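Local structure of Polyphosphate:AMP phosphotransferase (Pseudomonas aeruginosa PAO1, 3CZP) at residues I45-G50 with G108-Q113; E73-L78 with G104-N109; L148-W153 with P209-E214. The protein uses inorganic polyphosphate as phosphate donor to convert AMP to ADP and, less efficiently, GMP to GDP, with magnesium as cofactor. All coordinates share one frame; numbering follows the deposited sequence.

Contact 1: I45-G50 with G108-Q113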
loop_
_atom_site.group_PDB
_atom_site.type_symbol
_atom_site.label_atom_id
_atom_site.label_comp_id
_atom_site.label_asym_id
_atom_site.label_seq_id
_atom_site.Cartn_x
_atom_site.Cartn_y
_atom_site.Cartn_z
ATOM N N ILE A 45 9.282 -8.394 15.004
ATOM C CA ILE A 45 8.400 -7.401 15.565
ATOM C C ILE A 45 8.708 -7.219 17.035
ATOM O O ILE A 45 8.783 -8.200 17.785
ATOM C CB ILE A 45 6.889 -7.802 15.401
ATOM C CG1 ILE A 45 6.615 -8.068 13.931
ATOM C CG2 ILE A 45 5.929 -6.698 16.132
ATOM C CD1 ILE A 45 5.253 -8.830 13.650
ATOM N N ILE A 46 8.855 -5.970 17.432
ATOM C CA ILE A 46 9.172 -5.597 18.800
ATOM C C ILE A 46 8.102 -4.641 19.332
ATOM O O ILE A 46 7.901 -3.598 18.789
ATOM C CB ILE A 46 10.580 -4.909 18.905
ATOM C CG1 ILE A 46 11.708 -5.786 18.280
ATOM C CG2 ILE A 46 10.858 -4.475 20.325
ATOM C CD1 ILE A 46 13.083 -5.002 18.054
ATOM N N LEU A 47 7.385 -5.080 20.367
ATOM C CA LEU A 47 6.405 -4.244 21.088
ATOM C C LEU A 47 7.029 -3.610 22.317
ATOM O O LEU A 47 7.779 -4.244 23.058
ATOM C CB LEU A 47 5.182 -5.041 21.462
ATOM C CG LEU A 47 4.522 -5.971 20.407
ATOM C CD1 LEU A 47 3.231 -6.613 21.005
ATOM C CD2 LEU A 47 4.326 -5.295 19.059
ATOM N N ILE A 48 6.692 -2.344 22.509
ATOM C CA ILE A 48 7.273 -1.473 23.531
ATOM C C ILE A 48 6.117 -0.952 24.339
ATOM O O ILE A 48 5.233 -0.322 23.776
ATOM C CB ILE A 48 8.130 -0.275 22.896
ATOM C CG1 ILE A 48 9.245 -0.845 22.008
ATOM C CG2 ILE A 48 8.625 0.681 23.962
ATOM C CD1 ILE A 48 10.321 -1.684 22.742
ATOM N N ASN A 49 6.117 -1.280 25.629
ATOM C CA ASN A 49 5.052 -1.009 26.549
ATOM C C ASN A 49 5.576 -0.798 27.971
ATOM O O ASN A 49 6.762 -1.009 28.214
ATOM C CB ASN A 49 4.127 -2.222 26.564
ATOM C CG ASN A 49 3.294 -2.381 25.251
ATOM O OD1 ASN A 49 3.605 -3.247 24.423
ATOM N ND2 ASN A 49 2.234 -1.563 25.090
ATOM N N GLY A 50 4.706 -0.340 28.877
ATOM C CA GLY A 50 5.054 -0.149 30.252
ATOM C C GLY A 50 4.785 1.211 30.864
ATOM O O GLY A 50 3.942 1.960 30.404
ATOM N N GLY A 108 2.484 2.353 21.096
ATOM C CA GLY A 108 1.010 2.557 20.999
ATOM C C GLY A 108 0.313 1.398 20.307
ATOM O O GLY A 108 -0.577 1.622 19.459
ATOM N N ASN A 109 0.695 0.163 20.656
ATOM C CA ASN A 109 0.266 -0.989 19.903
ATOM C C ASN A 109 -1.109 -1.444 20.494
ATOM O O ASN A 109 -1.768 -0.693 21.197
ATOM C CB ASN A 109 1.373 -2.050 19.967
ATOM C CG ASN A 109 1.820 -2.316 21.399
ATOM O OD1 ASN A 109 0.994 -2.598 22.285
ATOM N ND2 ASN A 109 3.084 -2.177 21.641
ATOM N N TRP A 110 -1.516 -2.660 20.234
ATOM C CA TRP A 110 -2.802 -3.148 20.734
ATOM C C TRP A 110 -2.900 -3.167 22.295
ATOM O O TRP A 110 -3.928 -2.859 22.849
ATOM C CB TRP A 110 -3.101 -4.499 20.079
ATOM C CG TRP A 110 -1.971 -5.449 19.928
ATOM C CD1 TRP A 110 -1.631 -6.426 20.786
ATOM C CD2 TRP A 110 -1.025 -5.516 18.837
ATOM N NE1 TRP A 110 -0.570 -7.126 20.302
ATOM C CE2 TRP A 110 -0.160 -6.585 19.114
ATOM C CE3 TRP A 110 -0.829 -4.778 17.656
ATOM C CZ2 TRP A 110 0.862 -6.967 18.237
ATOM C CZ3 TRP A 110 0.214 -5.135 16.806
ATOM C CH2 TRP A 110 1.043 -6.214 17.113
ATOM N N TYR A 111 -1.812 -3.439 22.993
ATOM C CA TYR A 111 -1.756 -3.376 24.452
ATOM C C TYR A 111 -1.962 -2.006 25.046
ATOM O O TYR A 111 -2.735 -1.860 25.995
ATOM C CB TYR A 111 -0.450 -3.966 24.941
ATOM C CG TYR A 111 -0.322 -5.404 24.585
ATOM C CD1 TYR A 111 -1.202 -6.345 25.124
ATOM C CD2 TYR A 111 0.623 -5.840 23.706
ATOM C CE1 TYR A 111 -1.127 -7.672 24.806
ATOM C CE2 TYR A 111 0.702 -7.166 23.370
ATOM C CZ TYR A 111 -0.164 -8.101 23.968
ATOM O OH TYR A 111 -0.090 -9.464 23.638
ATOM N N SER A 112 -1.310 -0.993 24.493
ATOM C CA SER A 112 -1.519 0.387 24.924
ATOM C C SER A 112 -2.983 0.730 24.739
ATOM O O SER A 112 -3.599 1.308 25.598
ATOM C CB SER A 112 -0.665 1.387 24.137
ATOM O OG SER A 112 0.620 0.867 23.861
ATOM N N GLN A 113 -3.541 0.380 23.589
ATOM C CA GLN A 113 -4.943 0.642 23.336
ATOM C C GLN A 113 -5.874 0.043 24.397
ATOM O O GLN A 113 -6.651 0.793 25.016
ATOM C CB GLN A 113 -5.324 0.149 21.939
ATOM C CG GLN A 113 -4.645 0.934 20.772
ATOM C CD GLN A 113 -5.236 0.566 19.430
ATOM O OE1 GLN A 113 -5.664 -0.571 19.230
ATOM N NE2 GLN A 113 -5.225 1.517 18.486
HETATM O O HOH W 1 3.905 2.001 23.815
#
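The densest packing between 45-50 and 108-113 surrounds Leu-47. Its CD1 lies 3.7 Å from Trp-110 CZ2 and approaches the edge of the Tyr-111 ring, 3.5 Å from CE2. A branched aliphatic side chain suits this place, since one methyl touches two aromatic neighbours. The polar ends, Trp-110 NE1 and Tyr-111 OH, both bond to Glu-139, and the hydroxyl also meets Lys-151 NZ.

Beside it the buried carboxamides of Asn-49 and Asn-109 meet tip to tip, their planes 62° apart. Asn-109 ND2 donates to Asn-49 OD1 at 3.0 Å, and Asn-49 ND2 returns a bond to Asn-109 OD1 at 3.2 Å. Asparagine fits both positions because each amide must give and take. Asn-109 OD1 also accepts a weak bond from Tyr-111 N, capping the helix.

Packing is looser between Ile-48 O and Gly-108 N, where one water bridges the segments, donating to Ile-48 O at 2.7 Å, near the partly exposed Ser-112. Ser-112 OG takes a weak bond from Asn-109 N, completing a capping box. The helix packs beside the first strand of a P-loop kinase fold, leading into the loop corresponding to the Walker A motif, in a domain that seems catalytically inactive.

Contact 2: E73-L78 with G104-N109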
loop_
_atom_site.group_PDB
_atom_site.type_symbol
_atom_site.label_atom_id
_atom_site.label_comp_id
_atom_site.label_asym_id
_atom_site.label_seq_id
_atom_site.Cartn_x
_atom_site.Cartn_y
_atom_site.Cartn_z
ATOM N N GLU A 73 11.709 -0.056 11.056
ATOM C CA GLU A 73 10.628 0.929 11.023
ATOM C C GLU A 73 10.110 1.019 12.435
ATOM O O GLU A 73 9.934 0.003 13.074
ATOM C CB GLU A 73 9.477 0.496 10.119
ATOM C CG GLU A 73 9.872 0.049 8.700
ATOM C CD GLU A 73 9.780 -1.480 8.532
ATOM O OE1 GLU A 73 8.666 -1.937 8.106
ATOM O OE2 GLU A 73 10.802 -2.190 8.856
ATOM N N VAL A 74 9.918 2.246 12.917
ATOM C CA VAL A 74 9.371 2.534 14.244
ATOM C C VAL A 74 8.030 3.239 14.070
ATOM O O VAL A 74 7.940 4.325 13.445
ATOM C CB VAL A 74 10.329 3.364 15.096
ATOM C CG1 VAL A 74 9.811 3.519 16.467
ATOM C CG2 VAL A 74 11.654 2.657 15.157
ATOM N N GLN A 75 6.973 2.580 14.537
ATOM C CA GLN A 75 5.599 3.078 14.406
ATOM C C GLN A 75 4.991 3.429 15.758
ATOM O O GLN A 75 5.356 2.850 16.760
ATOM C CB GLN A 75 4.690 1.987 13.849
ATOM C CG GLN A 75 5.181 1.214 12.648
ATOM C CD GLN A 75 5.048 1.961 11.380
ATOM O OE1 GLN A 75 4.399 3.005 11.324
ATOM N NE2 GLN A 75 5.639 1.420 10.320
ATOM N N SER A 76 4.074 4.397 15.750
ATOM C CA SER A 76 3.064 4.482 16.798
ATOM C C SER A 76 1.661 4.573 16.200
ATOM O O SER A 76 1.495 5.015 15.059
ATOM C CB SER A 76 3.337 5.622 17.753
ATOM O OG SER A 76 2.301 5.633 18.736
ATOM N N PHE A 77 0.665 4.088 16.959
ATOM C CA PHE A 77 -0.682 3.839 16.418
ATOM C C PHE A 77 -1.829 4.555 17.135
ATOM O O PHE A 77 -3.039 4.226 16.896
ATOM C CB PHE A 77 -0.991 2.340 16.410
ATOM C CG PHE A 77 -0.116 1.517 15.500
ATOM C CD1 PHE A 77 1.009 0.884 15.995
ATOM C CD2 PHE A 77 -0.486 1.292 14.190
ATOM C CE1 PHE A 77 1.774 0.101 15.226
ATOM C CE2 PHE A 77 0.319 0.487 13.359
ATOM C CZ PHE A 77 1.448 -0.109 13.872
ATOM N N LEU A 78 -1.506 5.550 17.950
ATOM C CA LEU A 78 -2.564 6.249 18.689
ATOM C C LEU A 78 -2.961 7.639 18.088
ATOM O O LEU A 78 -3.348 8.554 18.827
ATOM C CB LEU A 78 -2.169 6.410 20.183
ATOM C CG LEU A 78 -1.502 5.229 20.933
ATOM C CD1 LEU A 78 -1.126 5.628 22.388
ATOM C CD2 LEU A 78 -2.355 3.906 20.895
ATOM N N GLY A 104 10.266 -4.160 12.687
ATOM C CA GLY A 104 9.287 -3.131 12.987
ATOM C C GLY A 104 9.188 -3.010 14.487
ATOM O O GLY A 104 9.104 -4.023 15.190
ATOM N N ILE A 105 9.199 -1.778 14.987
ATOM C CA ILE A 105 9.080 -1.541 16.443
ATOM C C ILE A 105 7.808 -0.687 16.686
ATOM O O ILE A 105 7.655 0.390 16.111
ATOM C CB ILE A 105 10.295 -0.776 17.021
ATOM C CG1 ILE A 105 11.619 -1.507 16.701
ATOM C CG2 ILE A 105 10.040 -0.477 18.579
ATOM C CD1 ILE A 105 12.869 -0.848 17.281
ATOM N N PHE A 106 6.891 -1.235 17.469
ATOM C CA PHE A 106 5.557 -0.689 17.673
ATOM C C PHE A 106 5.383 -0.116 19.068
ATOM O O PHE A 106 5.259 -0.848 20.052
ATOM C CB PHE A 106 4.503 -1.793 17.490
ATOM C CG PHE A 106 4.402 -2.339 16.069
ATOM C CD1 PHE A 106 5.159 -1.836 15.026
ATOM C CD2 PHE A 106 3.508 -3.354 15.781
ATOM C CE1 PHE A 106 5.024 -2.383 13.705
ATOM C CE2 PHE A 106 3.363 -3.854 14.470
ATOM C CZ PHE A 106 4.101 -3.358 13.462
ATOM N N PHE A 107 5.241 1.196 19.110
ATOM C CA PHE A 107 4.720 1.876 20.253
ATOM C C PHE A 107 3.183 1.952 20.055
ATOM O O PHE A 107 2.629 1.693 18.942
ATOM C CB PHE A 107 5.218 3.329 20.332
ATOM C CG PHE A 107 6.699 3.514 20.665
ATOM C CD1 PHE A 107 7.110 3.781 21.958
ATOM C CD2 PHE A 107 7.631 3.594 19.661
ATOM C CE1 PHE A 107 8.473 3.998 22.247
ATOM C CE2 PHE A 107 8.965 3.826 19.933
ATOM C CZ PHE A 107 9.382 4.041 21.250
ATOM N N GLY A 108 2.484 2.353 21.096
ATOM C CA GLY A 108 1.010 2.557 20.999
ATOM C C GLY A 108 0.313 1.398 20.307
ATOM O O GLY A 108 -0.577 1.622 19.459
ATOM N N ASN A 109 0.695 0.163 20.656
ATOM C CA ASN A 109 0.266 -0.989 19.903
ATOM C C ASN A 109 -1.109 -1.444 20.494
ATOM O O ASN A 109 -1.768 -0.693 21.197
ATOM C CB ASN A 109 1.373 -2.050 19.967
ATOM C CG ASN A 109 1.820 -2.316 21.399
ATOM O OD1 ASN A 109 0.994 -2.598 22.285
ATOM N ND2 ASN A 109 3.084 -2.177 21.641
#
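Phe-77 and Phe-106 both hold CG anti to the carbonyl carbon; with chi2 95° in Phe-77 and -3° in Phe-106 on their different backbones, the ring planes stand 78° apart. In this T-shaped pair CE1 of Phe-77 stands over the face of Phe-106, 3.7 Å from Phe-106 CG, with ring centroids 5.1 Å apart. Phe-93 adds another edge-to-face partner to Phe-77.

The two rings lie beside the junction of adjacent parallel strands, 73-76 and 104-107, at the 72-76 border of the five-stranded sheet of a P-loop kinase domain. Three nearly straight backbone bonds set the pairing: Ile-105 N to Glu-73 O at 2.7 Å, Gln-75 N to Ile-105 O at 2.8 Å, and Phe-107 N to Gln-75 O at 2.9 Å.

Side chains sort onto two faces. Gln-75, with CG anti to the carbonyl carbon, lays CG alongside the Phe-106 ring, and the bend at chi2 then turns its amide off, while Glu-73 OE2 forms a salt bridge with Arg-102. On the other face beta-branched Val-74 and Ile-105 lie side by side, and Val-74 CG1 meets the rim of Phe-107 at CE2, 3.6 Å away. Here the second subunit closes in: its Arg-327 makes a cation-pi contact with Phe-107, and its Pro-326 packs on Val-74.

Past the strands the chain turns at Gly-108, whose positive phi favours glycine and where a side chain would collide with Leu-78 and Ser-76. Asn-109 curls back so that ND2 bonds to Phe-106 O, and Leu-78 settles against the turn, its CG 3.7 Å from Gly-108 CA.

Contact 3: L148-W153 with P209-E214. With ACT (acetate ion), chain E.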
loop_
_atom_site.group_PDB
_atom_site.type_symbol
_atom_site.label_atom_id
_atom_site.label_comp_id
_atom_site.label_asym_id
_atom_site.label_seq_id
_atom_site.Cartn_x
_atom_site.Cartn_y
_atom_site.Cartn_z
ATOM N N LEU A 148 9.240 -13.475 14.435
ATOM C CA LEU A 148 9.930 -13.364 15.699
ATOM C C LEU A 148 9.443 -12.128 16.456
ATOM O O LEU A 148 9.722 -11.000 16.089
ATOM C CB LEU A 148 11.449 -13.310 15.472
ATOM C CG LEU A 148 12.345 -13.228 16.710
ATOM C CD1 LEU A 148 12.261 -14.502 17.561
ATOM C CD2 LEU A 148 13.810 -12.874 16.296
ATOM N N LEU A 149 8.735 -12.391 17.553
ATOM C CA LEU A 149 7.963 -11.407 18.263
ATOM C C LEU A 149 8.507 -11.228 19.663
ATOM O O LEU A 149 8.491 -12.150 20.508
ATOM C CB LEU A 149 6.504 -11.849 18.350
ATOM C CG LEU A 149 5.611 -10.934 19.209
ATOM C CD1 LEU A 149 5.556 -9.506 18.646
ATOM C CD2 LEU A 149 4.215 -11.478 19.289
ATOM N N PHE A 150 9.029 -10.055 19.917
ATOM C CA PHE A 150 9.483 -9.667 21.245
ATOM C C PHE A 150 8.462 -8.717 21.875
ATOM O O PHE A 150 7.983 -7.803 21.194
ATOM C CB PHE A 150 10.808 -8.905 21.122
ATOM C CG PHE A 150 11.953 -9.732 20.623
ATOM C CD1 PHE A 150 12.781 -10.432 21.534
ATOM C CD2 PHE A 150 12.283 -9.753 19.267
ATOM C CE1 PHE A 150 13.871 -11.148 21.071
ATOM C CE2 PHE A 150 13.345 -10.495 18.821
ATOM C CZ PHE A 150 14.133 -11.195 19.714
ATOM N N LYS A 151 8.163 -8.867 23.173
ATOM C CA LYS A 151 7.353 -7.876 23.899
ATOM C C LYS A 151 8.087 -7.395 25.188
ATOM O O LYS A 151 8.387 -8.179 26.080
ATOM C CB LYS A 151 5.980 -8.437 24.245
ATOM C CG LYS A 151 5.277 -9.134 23.095
ATOM C CD LYS A 151 3.923 -9.530 23.479
ATOM C CE LYS A 151 3.827 -11.024 23.763
ATOM N NZ LYS A 151 2.531 -11.196 24.214
ATOM N N PHE A 152 8.316 -6.094 25.290
ATOM C CA PHE A 152 9.042 -5.559 26.399
ATOM C C PHE A 152 8.140 -4.661 27.176
ATOM O O PHE A 152 7.514 -3.731 26.627
ATOM C CB PHE A 152 10.320 -4.809 25.971
ATOM C CG PHE A 152 11.348 -5.663 25.344
ATOM C CD1 PHE A 152 12.201 -6.451 26.103
ATOM C CD2 PHE A 152 11.510 -5.657 23.962
ATOM C CE1 PHE A 152 13.167 -7.231 25.470
ATOM C CE2 PHE A 152 12.505 -6.402 23.340
ATOM C CZ PHE A 152 13.299 -7.191 24.070
ATOM N N TRP A 153 8.092 -4.938 28.465
ATOM C CA TRP A 153 7.438 -4.101 29.437
ATOM C C TRP A 153 8.483 -3.421 30.322
ATOM O O TRP A 153 9.124 -4.052 31.149
ATOM C CB TRP A 153 6.479 -4.948 30.298
ATOM C CG TRP A 153 5.806 -4.160 31.424
ATOM C CD1 TRP A 153 6.369 -3.751 32.572
ATOM C CD2 TRP A 153 4.458 -3.717 31.462
ATOM N NE1 TRP A 153 5.472 -3.033 33.324
ATOM C CE2 TRP A 153 4.280 -3.017 32.660
ATOM C CE3 TRP A 153 3.378 -3.830 30.588
ATOM C CZ2 TRP A 153 3.062 -2.496 33.032
ATOM C CZ3 TRP A 153 2.165 -3.275 30.963
ATOM C CH2 TRP A 153 2.021 -2.633 32.152
ATOM N N PRO A 209 7.221 -14.475 24.581
ATOM C CA PRO A 209 7.225 -14.108 25.992
ATOM C C PRO A 209 7.088 -12.603 26.199
ATOM O O PRO A 209 7.469 -11.819 25.329
ATOM C CB PRO A 209 8.606 -14.554 26.455
ATOM C CG PRO A 209 9.135 -15.411 25.381
ATOM C CD PRO A 209 8.546 -14.949 24.149
ATOM N N TRP A 210 6.612 -12.207 27.375
ATOM C CA TRP A 210 6.770 -10.819 27.809
ATOM C C TRP A 210 8.075 -10.754 28.579
ATOM O O TRP A 210 8.343 -11.620 29.439
ATOM C CB TRP A 210 5.623 -10.375 28.735
ATOM C CG TRP A 210 4.487 -9.812 28.038
ATOM C CD1 TRP A 210 3.331 -10.449 27.714
ATOM C CD2 TRP A 210 4.376 -8.486 27.545
ATOM N NE1 TRP A 210 2.487 -9.585 27.060
ATOM C CE2 TRP A 210 3.104 -8.368 26.954
ATOM C CE3 TRP A 210 5.231 -7.372 27.548
ATOM C CZ2 TRP A 210 2.677 -7.199 26.355
ATOM C CZ3 TRP A 210 4.783 -6.184 26.966
ATOM C CH2 TRP A 210 3.542 -6.115 26.366
ATOM N N TYR A 211 8.823 -9.683 28.365
ATOM C CA TYR A 211 10.054 -9.464 29.142
ATOM C C TYR A 211 9.834 -8.189 29.956
ATOM O O TYR A 211 9.664 -7.127 29.392
ATOM C CB TYR A 211 11.238 -9.334 28.193
ATOM C CG TYR A 211 11.522 -10.568 27.339
ATOM C CD1 TYR A 211 12.177 -11.636 27.865
ATOM C CD2 TYR A 211 11.109 -10.639 26.018
ATOM C CE1 TYR A 211 12.441 -12.765 27.113
ATOM C CE2 TYR A 211 11.377 -11.740 25.246
ATOM C CZ TYR A 211 12.041 -12.812 25.823
ATOM O OH TYR A 211 12.350 -13.955 25.074
ATOM N N VAL A 212 9.812 -8.328 31.285
ATOM C CA VAL A 212 9.645 -7.207 32.197
ATOM C C VAL A 212 11.038 -6.698 32.573
ATOM O O VAL A 212 11.853 -7.412 33.164
ATOM C CB VAL A 212 8.832 -7.577 33.453
ATOM C CG1 VAL A 212 8.711 -6.349 34.387
ATOM C CG2 VAL A 212 7.443 -8.147 33.059
ATOM N N VAL A 213 11.343 -5.490 32.145
ATOM C CA VAL A 213 12.689 -4.936 32.331
ATOM C C VAL A 213 12.593 -3.744 33.247
ATOM O O VAL A 213 11.891 -2.780 32.913
ATOM C CB VAL A 213 13.279 -4.473 30.976
ATOM C CG1 VAL A 213 14.758 -3.949 31.164
ATOM C CG2 VAL A 213 13.218 -5.632 29.940
ATOM N N GLU A 214 13.268 -3.799 34.394
ATOM C CA GLU A 214 13.301 -2.662 35.302
ATOM C C GLU A 214 13.986 -1.443 34.653
ATOM O O GLU A 214 15.119 -1.520 34.163
ATOM C CB GLU A 214 14.005 -3.031 36.623
ATOM C CG GLU A 214 13.858 -1.913 37.654
ATOM C CD GLU A 214 14.373 -2.274 39.047
ATOM O OE1 GLU A 214 14.773 -3.450 39.255
ATOM O OE2 GLU A 214 14.354 -1.369 39.932
HETATM C C ACT E . 11.261 -14.981 21.466
HETATM O O ACT E . 12.213 -14.486 22.111
HETATM O OXT ACT E . 10.397 -14.149 21.125
HETATM C CH3 ACT E . 11.147 -16.456 21.153
#
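Lys-151 and Trp-210 meet most intimately here. CB of the lysine sits over the six-membered ring of the indole, 3.6 Å from its centroid and 12° off the ring normal, a CH-pi contact. From there the aliphatic chain follows the same face, with CD 3.8 Å from Trp-210 CE2, and bends at chi3 (-104°) near the pyrrole end. A long flexible residue suits the place: its methylenes coat the ring face and bring the ammonium to the pyrrole edge, where other oxygens take it up. Lys-151 NZ and Trp-210 NE1 end up 3.3 Å apart, but both are donors and do not bond. Trp-153 CB touches the far rim of the indole at CE3.

Beneath these side chains run parallel strands, 148-153 beside 210-214, which make up the 210-214 border of the sheet in a P-loop kinase fold. Tyr-211 N donates to Lys-151 O, Trp-153 N to Tyr-211 O, and Val-213 N to Trp-153 O, each at 2.8 Å. The pairing opens at its start, where buried Lys-151 N and Pro-209 O stand 3.7 Å apart, neither with a partner in the model.

On the opposite face Phe-152 CD1 rests against Tyr-211 CB at 3.7 Å, the two rings meeting obliquely. The hydroxyl of Tyr-211, at the far end of its ring near Phe-150, donates from OH to O of an acetate, probably from the crystallisation liquor, at 3.0 Å.

A second shell fixes the polar ends of the first pair. Lys-151 NZ makes a salt bridge with Glu-139 and hydrogen bonds with Thr-203 O and Tyr-111 OH, one carboxylate and two neutral oxygens, which would be expected to favour the charged ammonium. Thr-203 OG1 takes Trp-210 NE1, Ser-204 OG binds Trp-210 N, and Leu-200 of helix 186-203 packs on Trp-153, Trp-210 and Val-212.

In the fold
From the N terminus, strand 44-50 comes first and lies at the centre of the five-stranded sheet. The chain then passes through helix 56-66 to strand 72-76, and contact 2 closes the short loop when strand 103-107 arrives. A few residues later contact 1 closes the longer loop back to 45-50, so contact 2 nests within it, and the two share Gly-108 and Asn-109. Contact 3 follows in series, bringing 209-214 back to 148-153. Contacts 2 and 3 thus join the two outer strand pairs and do not touch; strand 44-50 lies between, hydrogen-bonded to both sides, while contact 1 ties helix 110-119 to it.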